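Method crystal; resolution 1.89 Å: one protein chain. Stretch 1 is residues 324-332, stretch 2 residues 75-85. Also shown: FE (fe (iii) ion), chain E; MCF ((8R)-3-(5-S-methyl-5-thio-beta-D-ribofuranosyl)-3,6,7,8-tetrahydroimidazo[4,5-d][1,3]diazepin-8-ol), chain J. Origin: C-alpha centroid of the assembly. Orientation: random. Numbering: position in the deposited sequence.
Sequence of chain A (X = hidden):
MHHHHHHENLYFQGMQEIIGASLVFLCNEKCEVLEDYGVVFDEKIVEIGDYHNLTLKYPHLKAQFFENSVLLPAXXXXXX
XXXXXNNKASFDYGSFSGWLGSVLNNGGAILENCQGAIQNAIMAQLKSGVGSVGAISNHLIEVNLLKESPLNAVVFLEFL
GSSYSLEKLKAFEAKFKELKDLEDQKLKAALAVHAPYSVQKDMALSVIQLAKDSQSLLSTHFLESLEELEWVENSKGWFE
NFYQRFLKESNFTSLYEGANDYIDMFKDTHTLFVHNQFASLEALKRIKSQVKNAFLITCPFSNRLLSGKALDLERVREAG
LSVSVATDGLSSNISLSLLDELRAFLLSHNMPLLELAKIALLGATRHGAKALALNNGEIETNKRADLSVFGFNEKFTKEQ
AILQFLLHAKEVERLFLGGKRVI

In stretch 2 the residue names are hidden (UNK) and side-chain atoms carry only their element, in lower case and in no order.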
ATOM      1  N   SER A 324       4.534 -14.236  10.742  1.00 16.59           N
ATOM      2  CA  SER A 324       5.003 -14.297   9.368  1.00 16.01           C
ATOM      3  C   SER A 324       3.986 -13.596   8.474  1.00 16.29           C
ATOM      4  O   SER A 324       2.777 -13.658   8.719  1.00 19.94           O
ATOM      5  CB  SER A 324       5.203 -15.743   8.903  1.00 19.29           C
ATOM      6  OG  SER A 324       5.980 -16.481   9.829  1.00 20.87           O
ATOM      7  N   VAL A 325       4.481 -12.930   7.435  1.00 17.23           N
ATOM      8  CA  VAL A 325       3.651 -12.126   6.543  1.00 12.90           C
ATOM      9  C   VAL A 325       3.430 -12.891   5.246  1.00 16.52           C
ATOM     10  O   VAL A 325       4.391 -13.352   4.618  1.00 14.99           O
ATOM     11  CB  VAL A 325       4.293 -10.755   6.270  1.00 14.27           C
ATOM     12  CG1 VAL A 325       3.374  -9.907   5.391  1.00 16.55           C
ATOM     13  CG2 VAL A 325       4.596 -10.045   7.578  1.00 15.46           C
ATOM     14  N   ALA A 326       2.167 -13.018   4.839  1.00 16.93           N
ATOM     15  CA  ALA A 326       1.795 -13.768   3.648  1.00 17.86           C
ATOM     16  C   ALA A 326       0.794 -12.975   2.817  1.00 16.81           C
ATOM     17  O   ALA A 326       0.097 -12.088   3.317  1.00 14.82           O
ATOM     18  CB  ALA A 326       1.202 -15.139   4.006  1.00 16.11           C
ATOM     19  N   THR A 327       0.727 -13.318   1.529  1.00 16.39           N
ATOM     20  CA  THR A 327      -0.095 -12.585   0.572  1.00 17.84           C
ATOM     21  C   THR A 327      -1.552 -13.023   0.572  1.00 18.98           C
ATOM     22  O   THR A 327      -2.400 -12.278   0.069  1.00 21.03           O
ATOM     23  CB  THR A 327       0.456 -12.759  -0.845  1.00 21.75           C
ATOM     24  OG1 THR A 327       0.438 -14.150  -1.198  1.00 19.13           O
ATOM     25  CG2 THR A 327       1.880 -12.239  -0.936  1.00 19.73           C
ATOM     26  N   ASP A 328      -1.854 -14.212   1.101  1.00 20.27           N
ATOM     27  CA  ASP A 328      -3.132 -14.874   0.856  1.00 22.36           C
ATOM     28  C   ASP A 328      -3.274 -15.105  -0.644  1.00 23.35           C
ATOM     29  O   ASP A 328      -2.275 -15.104  -1.373  1.00 27.50           O
ATOM     30  CB  ASP A 328      -4.306 -14.058   1.413  1.00 17.06           C
ATOM     31  CG  ASP A 328      -5.309 -14.912   2.168  1.00 23.73           C
ATOM     32  OD1 ASP A 328      -5.266 -16.149   2.019  1.00 23.09           O
ATOM     33  OD2 ASP A 328      -6.144 -14.346   2.906  1.00 19.92           O
ATOM     34  N   GLY A 329      -4.496 -15.306  -1.125  1.00 27.31           N
ATOM     35  CA  GLY A 329      -4.737 -15.486  -2.538  1.00 22.67           C
ATOM     36  C   GLY A 329      -5.308 -14.233  -3.184  1.00 26.57           C
ATOM     37  O   GLY A 329      -5.677 -13.267  -2.521  1.00 22.54           O
ATOM     38  N   LEU A 330      -5.368 -14.267  -4.519  1.00 27.55           N
ATOM     39  CA  LEU A 330      -6.033 -13.202  -5.260  1.00 22.39           C
ATOM     40  C   LEU A 330      -7.536 -13.185  -5.017  1.00 27.74           C
ATOM     41  O   LEU A 330      -8.213 -12.265  -5.485  1.00 20.60           O
ATOM     42  CB  LEU A 330      -5.741 -13.334  -6.755  1.00 18.70           C
ATOM     43  CG  LEU A 330      -4.302 -13.014  -7.169  1.00 27.39           C
ATOM     44  CD1 LEU A 330      -4.100 -13.210  -8.666  1.00 28.62           C
ATOM     45  CD2 LEU A 330      -3.927 -11.596  -6.757  1.00 23.65           C
ATOM     46  N   SER A 331      -8.071 -14.187  -4.316  1.00 23.75           N
ATOM     47  CA  SER A 331      -9.443 -14.118  -3.829  1.00 23.70           C
ATOM     48  C   SER A 331      -9.629 -13.014  -2.797  1.00 25.22           C
ATOM     49  O   SER A 331     -10.767 -12.607  -2.540  1.00 21.92           O
ATOM     50  CB  SER A 331      -9.854 -15.465  -3.230  1.00 24.92           C
ATOM     51  OG  SER A 331      -8.768 -16.072  -2.550  1.00 30.06           O
ATOM     52  N   SER A 332      -8.539 -12.520  -2.200  1.00 22.96           N
ATOM     53  CA  SER A 332      -8.624 -11.466  -1.195  1.00 19.14           C
ATOM     54  C   SER A 332      -7.390 -10.568  -1.256  1.00 22.35           C
ATOM     55  O   SER A 332      -6.863 -10.140  -0.226  1.00 21.58           O
ATOM     56  CB  SER A 332      -8.790 -12.050   0.211  1.00 21.66           C
ATOM     57  OG  SER A 332      -7.823 -13.055   0.461  1.00 23.72           O
ATOM     58  N   UNK A  75      12.476 -15.314  -0.136  1.00 17.60           N
ATOM     59  CA  UNK A  75      11.335 -15.139   0.745  1.00 17.54           C
ATOM     60  C   UNK A  75      10.574 -16.449   0.916  1.00 15.68           C
ATOM     61  O   UNK A  75      10.675 -17.374   0.105  1.00 17.65           O
ATOM     62  c   UNK A  75      10.936 -12.681   0.257  1.00 15.22           C
ATOM     63  c   UNK A  75      11.341 -10.556  -0.795  1.00 19.38           C
ATOM     64  c   UNK A  75      11.540 -12.206   1.408  1.00 12.21           C
ATOM     65  c   UNK A  75      10.840 -11.842  -0.842  1.00 18.03           C
ATOM     66  c   UNK A  75      10.386 -14.075   0.197  1.00 17.39           C
ATOM     67  c   UNK A  75      12.044 -10.921   1.463  1.00 17.69           C
ATOM     68  c   UNK A  75      11.945 -10.095   0.360  1.00 18.90           C
ATOM     69  N   UNK A  76       9.803 -16.513   1.996  1.00 16.80           N
ATOM     70  CA  UNK A  76       8.841 -17.582   2.228  1.00 15.42           C
ATOM     71  C   UNK A  76       7.463 -16.940   2.308  1.00 15.22           C
ATOM     72  O   UNK A  76       7.245 -16.025   3.113  1.00 16.63           O
ATOM     73  c   UNK A  76       7.990 -19.295   3.854  1.00 19.98           C
ATOM     74  c   UNK A  76      11.691 -18.471   3.785  1.00 17.82           C
ATOM     75  c   UNK A  76      10.439 -19.192   3.336  1.00 16.70           C
ATOM     76  c   UNK A  76       9.153 -18.376   3.505  1.00 19.08           C
ATOM     77  N   UNK A  77       6.544 -17.399   1.462  1.00 18.50           N
ATOM     78  CA  UNK A  77       5.156 -16.938   1.458  1.00 17.12           C
ATOM     79  C   UNK A  77       4.322 -18.082   2.026  1.00 15.87           C
ATOM     80  O   UNK A  77       3.959 -19.013   1.304  1.00 17.60           O
ATOM     81  o   UNK A  77       2.780 -15.574   1.088  1.00 18.26           O
ATOM     82  c   UNK A  77       3.355 -15.859   0.038  1.00 19.54           C
ATOM     83  c   UNK A  77       4.712 -16.542   0.052  1.00 17.68           C
ATOM     84  n   UNK A  77       2.837 -15.594  -1.156  1.00 18.13           N
ATOM     85  N   UNK A  78       4.019 -18.006   3.322  1.00 16.15           N
ATOM     86  CA  UNK A  78       3.535 -19.158   4.074  1.00 18.52           C
ATOM     87  C   UNK A  78       2.052 -19.447   3.888  1.00 17.23           C
ATOM     88  O   UNK A  78       1.576 -20.457   4.419  1.00 18.00           O
ATOM     89  c   UNK A  78       3.824 -18.966   5.565  1.00 15.85           C
ATOM     90  N   UNK A  79       1.310 -18.604   3.169  1.00 17.03           N
ATOM     91  CA  UNK A  79      -0.136 -18.790   3.052  1.00 16.15           C
ATOM     92  C   UNK A  79      -0.622 -18.142   1.763  1.00 22.42           C
ATOM     93  O   UNK A  79      -0.693 -16.912   1.675  1.00 21.90           O
ATOM     94  n   UNK A  79      -4.515 -18.533   4.167  1.00 18.44           N
ATOM     95  n   UNK A  79      -2.825 -19.692   4.792  1.00 14.68           N
ATOM     96  c   UNK A  79      -2.325 -18.506   4.297  1.00 18.73           C
ATOM     97  c   UNK A  79      -3.397 -17.779   3.903  1.00 19.46           C
ATOM     98  c   UNK A  79      -4.143 -19.682   4.703  1.00 20.31           C
ATOM     99  c   UNK A  79      -0.859 -18.202   4.261  1.00 18.43           C
ATOM    100  N   UNK A  80      -0.961 -18.962   0.769  1.00 19.86           N
ATOM    101  CA  UNK A  80      -1.577 -18.465  -0.451  1.00 22.02           C
ATOM    102  C   UNK A  80      -2.571 -19.501  -0.960  1.00 26.89           C
ATOM    103  O   UNK A  80      -2.496 -20.682  -0.616  1.00 25.32           O
ATOM    104  c   UNK A  80       0.164 -19.407  -1.988  1.00 26.64           C
ATOM    105  o   UNK A  80      -1.181 -17.522  -2.649  1.00 34.16           O
ATOM    106  c   UNK A  80      -0.535 -18.141  -1.529  1.00 25.21           C
ATOM    107  N   UNK A  81      -3.506 -19.039  -1.788  1.00 25.52           N
ATOM    108  CA  UNK A  81      -4.518 -19.885  -2.423  1.00 25.46           C
ATOM    109  C   UNK A  81      -4.368 -19.751  -3.936  1.00 27.55           C
ATOM    110  O   UNK A  81      -4.987 -18.880  -4.552  1.00 30.66           O
ATOM    111  c   UNK A  81      -6.915 -20.315   1.414  1.00 24.98           C
ATOM    112  c   UNK A  81      -5.934 -19.499  -1.982  1.00 27.52           C
ATOM    113  n   UNK A  81      -6.884 -20.536   0.113  1.00 23.77           N
ATOM    114  c   UNK A  81      -6.149 -19.546  -0.502  1.00 22.93           C
ATOM    115  c   UNK A  81      -5.747 -18.710   0.484  1.00 26.39           C
ATOM    116  n   UNK A  81      -6.233 -19.214   1.666  1.00 23.02           N
ATOM    117  N   UNK A  82      -3.541 -20.614  -4.534  1.00 24.09           N
ATOM    118  CA  UNK A  82      -3.299 -20.529  -5.971  1.00 24.75           C
ATOM    119  C   UNK A  82      -4.556 -20.823  -6.781  1.00 30.00           C
ATOM    120  O   UNK A  82      -4.732 -20.268  -7.871  1.00 30.38           O
ATOM    121  c   UNK A  82      -0.283 -19.910  -6.830  1.00 26.03           C
ATOM    122  c   UNK A  82       1.758 -20.009  -5.588  1.00 28.99           C
ATOM    123  c   UNK A  82       0.988 -19.431  -6.576  1.00 27.68           C
ATOM    124  c   UNK A  82      -2.182 -21.489  -6.377  1.00 24.79           C
ATOM    125  c   UNK A  82       1.256 -21.064  -4.855  1.00 28.19           C
ATOM    126  c   UNK A  82      -0.018 -21.538  -5.112  1.00 27.10           C
ATOM    127  c   UNK A  82      -0.802 -20.966  -6.098  1.00 27.54           C
ATOM    128  N   UNK A  83      -5.438 -21.687  -6.271  1.00 26.02           N
ATOM    129  CA  UNK A  83      -6.620 -22.083  -7.030  1.00 26.23           C
ATOM    130  C   UNK A  83      -7.553 -20.913  -7.323  1.00 25.77           C
ATOM    131  O   UNK A  83      -8.332 -20.984  -8.279  1.00 23.87           O
ATOM    132  c   UNK A  83      -6.601 -24.488  -6.142  1.00 28.85           C
ATOM    133  c   UNK A  83      -7.297 -25.491  -5.237  1.00 29.72           C
ATOM    134  c   UNK A  83      -7.377 -23.184  -6.283  1.00 28.92           C
ATOM    135  o   UNK A  83      -7.761 -25.094  -4.148  1.00 30.27           O
ATOM    136  o   UNK A  83      -7.376 -26.679  -5.615  1.00 30.49           O
ATOM    137  N   UNK A  84      -7.491 -19.839  -6.535  1.00 31.93           N
ATOM    138  CA  UNK A  84      -8.331 -18.665  -6.738  1.00 26.49           C
ATOM    139  C   UNK A  84      -7.633 -17.572  -7.543  1.00 29.02           C
ATOM    140  O   UNK A  84      -8.018 -16.402  -7.448  1.00 27.40           O
ATOM    141  c   UNK A  84      -9.790 -18.959  -4.678  1.00 29.72           C
ATOM    142  c   UNK A  84     -11.653 -20.532  -3.347  1.00 30.31           C
ATOM    143  c   UNK A  84      -9.383 -19.886  -3.733  1.00 27.39           C
ATOM    144  c   UNK A  84     -10.306 -20.672  -3.071  1.00 29.24           C
ATOM    145  c   UNK A  84     -12.073 -19.609  -4.283  1.00 29.66           C
ATOM    146  c   UNK A  84     -11.144 -18.826  -4.942  1.00 30.96           C
ATOM    147  c   UNK A  84      -8.785 -18.102  -5.391  1.00 27.44           C
ATOM    148  N   UNK A  85      -6.620 -17.926  -8.337  1.00 27.11           N
ATOM    149  CA  UNK A  85      -5.802 -16.922  -9.008  1.00 26.27           C
ATOM    150  C   UNK A  85      -6.534 -16.187 -10.126  1.00 26.92           C
ATOM    151  O   UNK A  85      -6.048 -15.143 -10.572  1.00 26.49           O
ATOM    152  o   UNK A  85      -3.664 -17.968  -8.515  1.00 30.90           O
ATOM    153  c   UNK A  85      -4.533 -17.570  -9.562  1.00 30.97           C
TER
HETATM  154 FE    FE E 501      -6.387 -18.177   3.364  1.00 27.30          FE
HETATM  155  O8  MCF J 506      -7.904 -17.057   3.904  1.00 30.79           O
HETATM  156  C8  MCF J 506      -8.635 -16.318   2.959  1.00 28.39           C
HETATM  157  C7  MCF J 506      -9.836 -15.606   3.572  1.00 25.65           C
HETATM  158  N6  MCF J 506     -10.379 -16.366   4.670  1.00 25.30           N
HETATM  159  C5  MCF J 506     -10.665 -17.772   4.490  1.00 26.51           C
HETATM  160  N4  MCF J 506     -10.440 -18.543   3.273  1.00 24.69           N
HETATM  161  C10 MCF J 506      -9.934 -18.213   1.918  1.00 25.35           C
HETATM  162  C9  MCF J 506      -9.054 -17.163   1.737  1.00 24.50           C
HETATM  163  N1  MCF J 506      -8.765 -17.101   0.445  1.00 26.38           N
HETATM  164  C2  MCF J 506      -9.407 -18.073  -0.200  1.00 26.43           C
HETATM  165  N3  MCF J 506     -10.111 -18.755   0.708  1.00 23.54           N
HETATM  166  C1S MCF J 506     -10.978 -19.922   0.353  1.00 29.09           C
HETATM  167  C2S MCF J 506     -10.865 -21.109   1.338  1.00 28.97           C
HETATM  168  O2S MCF J 506      -9.803 -21.902   1.017  1.00 23.50           O
HETATM  169  O4S MCF J 506     -12.211 -19.584   0.415  1.00 27.92           O
HETATM  170  C4S MCF J 506     -13.034 -20.946   0.719  1.00 29.99           C
HETATM  171  C3S MCF J 506     -12.176 -21.849   1.099  1.00 29.79           C
HETATM  172  O3S MCF J 506     -11.995 -22.861  -0.004  1.00 30.91           O
HETATM  173  C5S MCF J 506     -14.051 -20.684   1.815  1.00 31.10           C
HETATM  174  S5S MCF J 506     -15.489 -21.769   1.583  1.00 38.43           S
HETATM  175  C6S MCF J 506     -16.409 -21.884   3.145  1.00 34.28           C
HETATM  176  O   HOH W   1       4.908 -15.882   5.144  1.00 19.78           O
HETATM  177  O   HOH W   2      -4.684 -16.871  -5.893  1.00 25.81           O

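Position 75 has seven side-chain carbons, one followed by a six-membered ring. It does not touch stretch 1. It is Phe75.

Position 76 has four carbons, forked at the first, with one arm two carbons long. This is Ile76. The end of its side chain leads away from stretch 1. Water 1 lies 3.1 Å from Ile76 O and 2.6 Å from Val325 O and so links the two carbonyls.

Position 77 has two carbons, the second carrying one oxygen and one nitrogen: an amide. The oxygen faces the backbone of Thr327 and the nitrogen its hydroxyl. With a single carbon before the amide, it is Asn77. Thr327 N donates to Asn77 OD1 at 3.1 Å, and Asn77 ND2 donates to Thr327 OG1 at 2.8 Å.

Position 78 has one carbon, the CB, 4.8 Å from Ser324 CB. It is Ala78. Its N donates to water 1 at 2.9 Å.

Position 79 has one carbon, then a five-membered ring of three carbons and two nitrogens. Its first carbon lies 3.7 Å from Ala326 CB, and its ring edge meets Asp328. It is His79. His79 NE2 binds FE at 2.1 Å.

Position 80 has one carbon bearing one oxygen and one carbon. The oxygen lies 2.9 Å from Asp328 O. It is Thr80, and its OG1 donates to that carbonyl.

Position 81 has one carbon, then a five-membered ring of three carbons and two nitrogens, again with Asp328 at its edge. It is His81. His81 NE2 binds FE at 2.0 Å. MCF N1 lies over one ring face.

Position 82 has one carbon and a six-carbon ring. Its CA-to-CB bond points away from stretch 1, which it does not touch. It is Phe82.

Position 83 has three carbons, the third carrying two oxygens. It does not touch stretch 1. It is Glu83; both carboxylate oxygens are hydrogen-bonded elsewhere in the structure.

Position 84 has one carbon and a six-carbon ring. The first carbon is 3.5 Å from Ser331 OG. It is Phe84. Phe84 CE2 lies 3.6 Å from MCF C1S.

Position 85 has one carbon and one oxygen. Its CA-to-CB bond points away from stretch 1. It is Ser85. Ser85 OG donates to Phe82 O at 2.6 Å, and Leu330 CD1 lies 3.3 Å from Ser85 O.

The contact pairs Asn77 with Thr327 and Thr80 OG1 with Asp328 O. Asp328 N adds a weak bond to His79 O at 3.0 Å. Asp328 OD1 lies at the edge of both metal-binding rings. Water 2 extends the join, donating to His81 O at 2.4 Å and accepting from Leu330 N at 3.0 Å. Gly329 fits closely, since a CB there would clash with His81 O.

Stretch 2 (75-85) FINAHTHFEFS
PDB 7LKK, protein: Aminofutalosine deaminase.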